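Local coordinates for protein probable zinc protease PqqL (Escherichia coli, PDB 6OFT) that probably acts as a zinc-dependent periplasmic endopeptidase of the M16 family, this chain being the first half of the protein, at residues 236-248 / 426-438. Residues are numbered along the deposited sequence; the frame is centred on the assembly and turned at random.
Sequences TKAENHLRFNIIN and KNQDAFWEQMVNN
Edge strand 242-248 of a mixed five-stranded sheet pairs in parallel with strand 430-436 through a ladder of backbone hydrogen bonds running from R243 N-A430 O (3.0 Å) to V436 N-I247 O (2.9 Å). At the N-terminal end of the pair, D429 OD1 accepts from E239 N at 2.8 Å, while OD2 receives a nearly straight, charged hydrogen bond from R243 NH2 (2.7 Å, 175° at the hydrogen), which comes from above the carboxylate plane, and also pairs with R262. The R243 chain bends at chi2 (135°), bringing NE and NH2 side-on to H241 O; A430 O lies over one guanidinium face, and over the other E239 OE1 pairs by charge alone. Replacing R243 by alanine would probably leave H241 O without both side-chain donors and D429 with one cation fewer. The late strand 430-436 sits between 242-248 and antiparallel 256-264 in the second sheet of this M16 half. On the face bearing L242, F244 and I246, the F244 ring lies nearly parallel to the W432 pyrrole ring (15°) but slid aside, CE2 3.4 Å from W432 CD1; I451 of helix 448-459 touches both. On the other face, a water bridges N245 ND2 and E433 OE1, whose carboxylate also pairs with R156 and R323.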
# COMPACT_ATOMS: atom_id res chain seq x y z
N THR A 236 2.84 -13.81 -9.86
CA THR A 236 1.41 -14.06 -9.74
C THR A 236 0.90 -14.64 -11.05
O THR A 236 1.32 -14.21 -12.12
CB THR A 236 0.66 -12.78 -9.31
OG1 THR A 236 1.19 -12.31 -8.06
CG2 THR A 236 -0.84 -12.99 -9.19
N LYS A 237 0.04 -15.66 -10.96
CA LYS A 237 -0.51 -16.33 -12.14
C LYS A 237 -1.97 -15.94 -12.30
O LYS A 237 -2.70 -15.89 -11.31
CB LYS A 237 -0.34 -17.86 -12.01
CG LYS A 237 -0.64 -18.64 -13.30
CD LYS A 237 -0.69 -20.16 -13.12
CE LYS A 237 -2.01 -20.68 -12.60
NZ LYS A 237 -3.10 -20.58 -13.61
N ALA A 238 -2.41 -15.67 -13.53
CA ALA A 238 -3.80 -15.30 -13.80
C ALA A 238 -4.73 -16.46 -13.45
O ALA A 238 -4.34 -17.62 -13.57
CB ALA A 238 -3.98 -14.92 -15.25
N GLU A 239 -5.95 -16.14 -13.01
CA GLU A 239 -6.99 -17.14 -12.76
C GLU A 239 -8.11 -16.76 -13.72
O GLU A 239 -8.91 -15.87 -13.43
CB GLU A 239 -7.48 -17.11 -11.31
CG GLU A 239 -8.42 -18.28 -11.04
CD GLU A 239 -8.65 -18.52 -9.58
OE1 GLU A 239 -9.66 -18.00 -9.05
OE2 GLU A 239 -7.80 -19.19 -8.95
N ASN A 240 -8.10 -17.40 -14.91
CA ASN A 240 -9.01 -17.14 -16.02
C ASN A 240 -10.39 -17.77 -15.82
O ASN A 240 -10.82 -18.62 -16.60
CB ASN A 240 -8.34 -17.57 -17.34
CG ASN A 240 -7.04 -16.81 -17.53
OD1 ASN A 240 -6.93 -15.63 -17.18
ND2 ASN A 240 -6.02 -17.47 -18.04
N HIS A 241 -11.07 -17.31 -14.77
CA HIS A 241 -12.37 -17.77 -14.33
C HIS A 241 -13.09 -16.62 -13.67
O HIS A 241 -12.47 -15.87 -12.89
CB HIS A 241 -12.23 -18.91 -13.30
CG HIS A 241 -11.66 -20.18 -13.87
ND1 HIS A 241 -10.38 -20.61 -13.54
CD2 HIS A 241 -12.21 -21.06 -14.75
CE1 HIS A 241 -10.20 -21.74 -14.22
NE2 HIS A 241 -11.27 -22.04 -14.96
N LEU A 242 -14.35 -16.47 -13.98
CA LEU A 242 -15.20 -15.43 -13.37
C LEU A 242 -15.78 -15.99 -12.06
O LEU A 242 -16.44 -17.01 -12.13
CB LEU A 242 -16.32 -15.10 -14.34
CG LEU A 242 -17.29 -14.02 -13.86
CD1 LEU A 242 -16.55 -12.74 -13.56
CD2 LEU A 242 -18.41 -13.80 -14.86
N ARG A 243 -15.56 -15.32 -10.95
CA ARG A 243 -16.06 -15.76 -9.66
C ARG A 243 -17.13 -14.85 -9.11
O ARG A 243 -17.31 -13.74 -9.60
CB ARG A 243 -14.92 -15.93 -8.64
CG ARG A 243 -13.91 -16.99 -9.00
CD ARG A 243 -12.55 -16.42 -8.76
NE ARG A 243 -11.94 -15.98 -9.99
CZ ARG A 243 -10.95 -15.10 -10.08
NH1 ARG A 243 -10.44 -14.55 -8.99
NH2 ARG A 243 -10.46 -14.76 -11.26
N PHE A 244 -17.87 -15.34 -8.10
CA PHE A 244 -18.97 -14.60 -7.49
C PHE A 244 -18.93 -14.76 -5.99
O PHE A 244 -18.74 -15.87 -5.51
CB PHE A 244 -20.33 -15.11 -8.02
CG PHE A 244 -20.59 -14.80 -9.48
CD1 PHE A 244 -20.15 -15.66 -10.48
CD2 PHE A 244 -21.33 -13.69 -9.85
CE1 PHE A 244 -20.36 -15.37 -11.82
CE2 PHE A 244 -21.57 -13.41 -11.20
CZ PHE A 244 -21.09 -14.25 -12.18
N ASN A 245 -19.14 -13.67 -5.25
CA ASN A 245 -19.15 -13.70 -3.78
C ASN A 245 -20.18 -12.76 -3.17
O ASN A 245 -20.45 -11.69 -3.72
CB ASN A 245 -17.75 -13.33 -3.23
CG ASN A 245 -17.56 -13.71 -1.78
OD1 ASN A 245 -18.24 -14.57 -1.24
ND2 ASN A 245 -16.62 -13.08 -1.11
N ILE A 246 -20.74 -13.15 -2.03
CA ILE A 246 -21.65 -12.31 -1.26
C ILE A 246 -21.07 -12.29 0.14
O ILE A 246 -20.83 -13.35 0.72
CB ILE A 246 -23.16 -12.72 -1.30
CG1 ILE A 246 -23.73 -12.71 -2.74
CG2 ILE A 246 -24.01 -11.81 -0.37
CD1 ILE A 246 -25.10 -13.55 -2.90
N ILE A 247 -20.74 -11.08 0.64
CA ILE A 247 -20.18 -10.90 1.98
C ILE A 247 -21.32 -10.47 2.88
O ILE A 247 -21.87 -9.38 2.72
CB ILE A 247 -18.97 -9.92 2.04
CG1 ILE A 247 -17.84 -10.37 1.09
CG2 ILE A 247 -18.46 -9.77 3.50
CD1 ILE A 247 -16.73 -9.43 0.92
N ASN A 248 -21.71 -11.36 3.80
CA ASN A 248 -22.78 -11.08 4.74
C ASN A 248 -22.17 -10.81 6.13
O ASN A 248 -21.63 -11.72 6.77
CB ASN A 248 -23.79 -12.24 4.78
CG ASN A 248 -25.12 -11.93 5.43
OD1 ASN A 248 -25.22 -11.12 6.37
ND2 ASN A 248 -26.18 -12.57 4.95
N LYS A 426 -12.23 -7.59 -21.43
CA LYS A 426 -12.08 -8.97 -21.93
C LYS A 426 -11.26 -9.79 -20.92
O LYS A 426 -11.05 -10.95 -21.16
CB LYS A 426 -11.31 -8.94 -23.26
CG LYS A 426 -12.07 -8.46 -24.48
CD LYS A 426 -13.55 -8.72 -24.49
CE LYS A 426 -14.20 -8.38 -25.82
NZ LYS A 426 -14.91 -9.54 -26.41
N ASN A 427 -10.80 -9.18 -19.84
CA ASN A 427 -9.96 -9.87 -18.83
C ASN A 427 -10.79 -10.93 -18.09
O ASN A 427 -11.75 -10.58 -17.44
CB ASN A 427 -9.23 -8.84 -17.97
CG ASN A 427 -8.36 -9.39 -16.87
OD1 ASN A 427 -8.33 -10.57 -16.63
ND2 ASN A 427 -7.66 -8.50 -16.20
N GLN A 428 -10.39 -12.17 -18.22
CA GLN A 428 -11.06 -13.34 -17.62
C GLN A 428 -10.82 -13.46 -16.10
O GLN A 428 -11.52 -14.22 -15.43
CB GLN A 428 -10.57 -14.63 -18.30
CG GLN A 428 -10.67 -14.65 -19.82
CD GLN A 428 -9.98 -15.88 -20.35
OE1 GLN A 428 -10.57 -16.95 -20.45
NE2 GLN A 428 -8.70 -15.75 -20.67
N ASP A 429 -9.83 -12.73 -15.57
CA ASP A 429 -9.52 -12.77 -14.15
C ASP A 429 -10.34 -11.72 -13.43
O ASP A 429 -9.89 -10.60 -13.17
CB ASP A 429 -8.00 -12.71 -13.90
CG ASP A 429 -7.56 -13.08 -12.50
OD1 ASP A 429 -6.37 -13.43 -12.33
OD2 ASP A 429 -8.41 -13.01 -11.56
N ALA A 430 -11.56 -12.13 -13.12
CA ALA A 430 -12.55 -11.22 -12.53
C ALA A 430 -13.48 -11.86 -11.50
O ALA A 430 -13.59 -13.07 -11.54
CB ALA A 430 -13.36 -10.55 -13.60
N PHE A 431 -14.09 -11.05 -10.65
CA PHE A 431 -15.08 -11.53 -9.71
C PHE A 431 -16.11 -10.46 -9.35
O PHE A 431 -15.75 -9.28 -9.18
CB PHE A 431 -14.46 -12.19 -8.45
CG PHE A 431 -13.72 -11.29 -7.48
CD1 PHE A 431 -12.34 -11.12 -7.58
CD2 PHE A 431 -14.39 -10.68 -6.43
CE1 PHE A 431 -11.65 -10.34 -6.65
CE2 PHE A 431 -13.71 -9.88 -5.51
CZ PHE A 431 -12.34 -9.73 -5.61
N TRP A 432 -17.35 -10.88 -9.25
CA TRP A 432 -18.49 -10.05 -8.81
C TRP A 432 -18.61 -10.16 -7.29
O TRP A 432 -18.47 -11.25 -6.79
CB TRP A 432 -19.80 -10.48 -9.46
CG TRP A 432 -19.91 -10.03 -10.88
CD1 TRP A 432 -19.62 -10.75 -11.98
CD2 TRP A 432 -20.31 -8.73 -11.33
NE1 TRP A 432 -19.82 -10.00 -13.09
CE2 TRP A 432 -20.24 -8.75 -12.73
CE3 TRP A 432 -20.73 -7.56 -10.70
CZ2 TRP A 432 -20.56 -7.65 -13.51
CZ3 TRP A 432 -21.05 -6.48 -11.47
CH2 TRP A 432 -20.96 -6.52 -12.86
N GLU A 433 -18.88 -9.08 -6.62
CA GLU A 433 -19.03 -9.12 -5.18
C GLU A 433 -20.15 -8.23 -4.68
O GLU A 433 -20.24 -7.07 -5.05
CB GLU A 433 -17.70 -8.74 -4.52
CG GLU A 433 -17.68 -8.86 -3.01
CD GLU A 433 -16.55 -8.05 -2.43
OE1 GLU A 433 -15.43 -8.61 -2.32
OE2 GLU A 433 -16.76 -6.86 -2.12
N GLN A 434 -20.97 -8.77 -3.78
CA GLN A 434 -22.03 -8.03 -3.12
C GLN A 434 -21.79 -8.04 -1.63
O GLN A 434 -21.33 -9.04 -1.09
CB GLN A 434 -23.42 -8.59 -3.45
CG GLN A 434 -23.94 -8.07 -4.79
CD GLN A 434 -25.12 -8.86 -5.29
OE1 GLN A 434 -26.22 -8.35 -5.45
NE2 GLN A 434 -24.90 -10.13 -5.58
N MET A 435 -22.12 -6.93 -0.97
CA MET A 435 -21.98 -6.79 0.47
C MET A 435 -23.34 -6.52 1.06
O MET A 435 -24.06 -5.66 0.55
CB MET A 435 -20.97 -5.68 0.80
CG MET A 435 -19.54 -6.12 0.58
SD MET A 435 -18.32 -4.81 0.82
CE MET A 435 -18.43 -4.58 2.65
N VAL A 436 -23.75 -7.35 2.03
CA VAL A 436 -25.06 -7.28 2.70
C VAL A 436 -24.89 -7.26 4.23
O VAL A 436 -23.97 -7.88 4.75
CB VAL A 436 -26.08 -8.34 2.21
CG1 VAL A 436 -26.44 -8.11 0.75
CG2 VAL A 436 -25.59 -9.77 2.42
N ASN A 437 -25.75 -6.49 4.93
CA ASN A 437 -25.62 -6.37 6.40
C ASN A 437 -26.90 -6.72 7.17
O ASN A 437 -26.94 -6.58 8.40
CB ASN A 437 -25.09 -4.97 6.79
CG ASN A 437 -25.92 -3.79 6.34
OD1 ASN A 437 -27.07 -3.91 5.89
ND2 ASN A 437 -25.32 -2.62 6.46
N ASN A 438 -27.94 -7.18 6.47
CA ASN A 438 -29.21 -7.61 7.06
C ASN A 438 -29.83 -8.65 6.14
O ASN A 438 -29.36 -8.80 5.00
CB ASN A 438 -30.15 -6.42 7.34
CG ASN A 438 -30.57 -5.65 6.12
OD1 ASN A 438 -31.45 -6.07 5.36
ND2 ASN A 438 -29.96 -4.49 5.91
O HOH W 1 -22.22 -11.26 -5.97
O HOH W 2 -15.03 -11.24 -2.53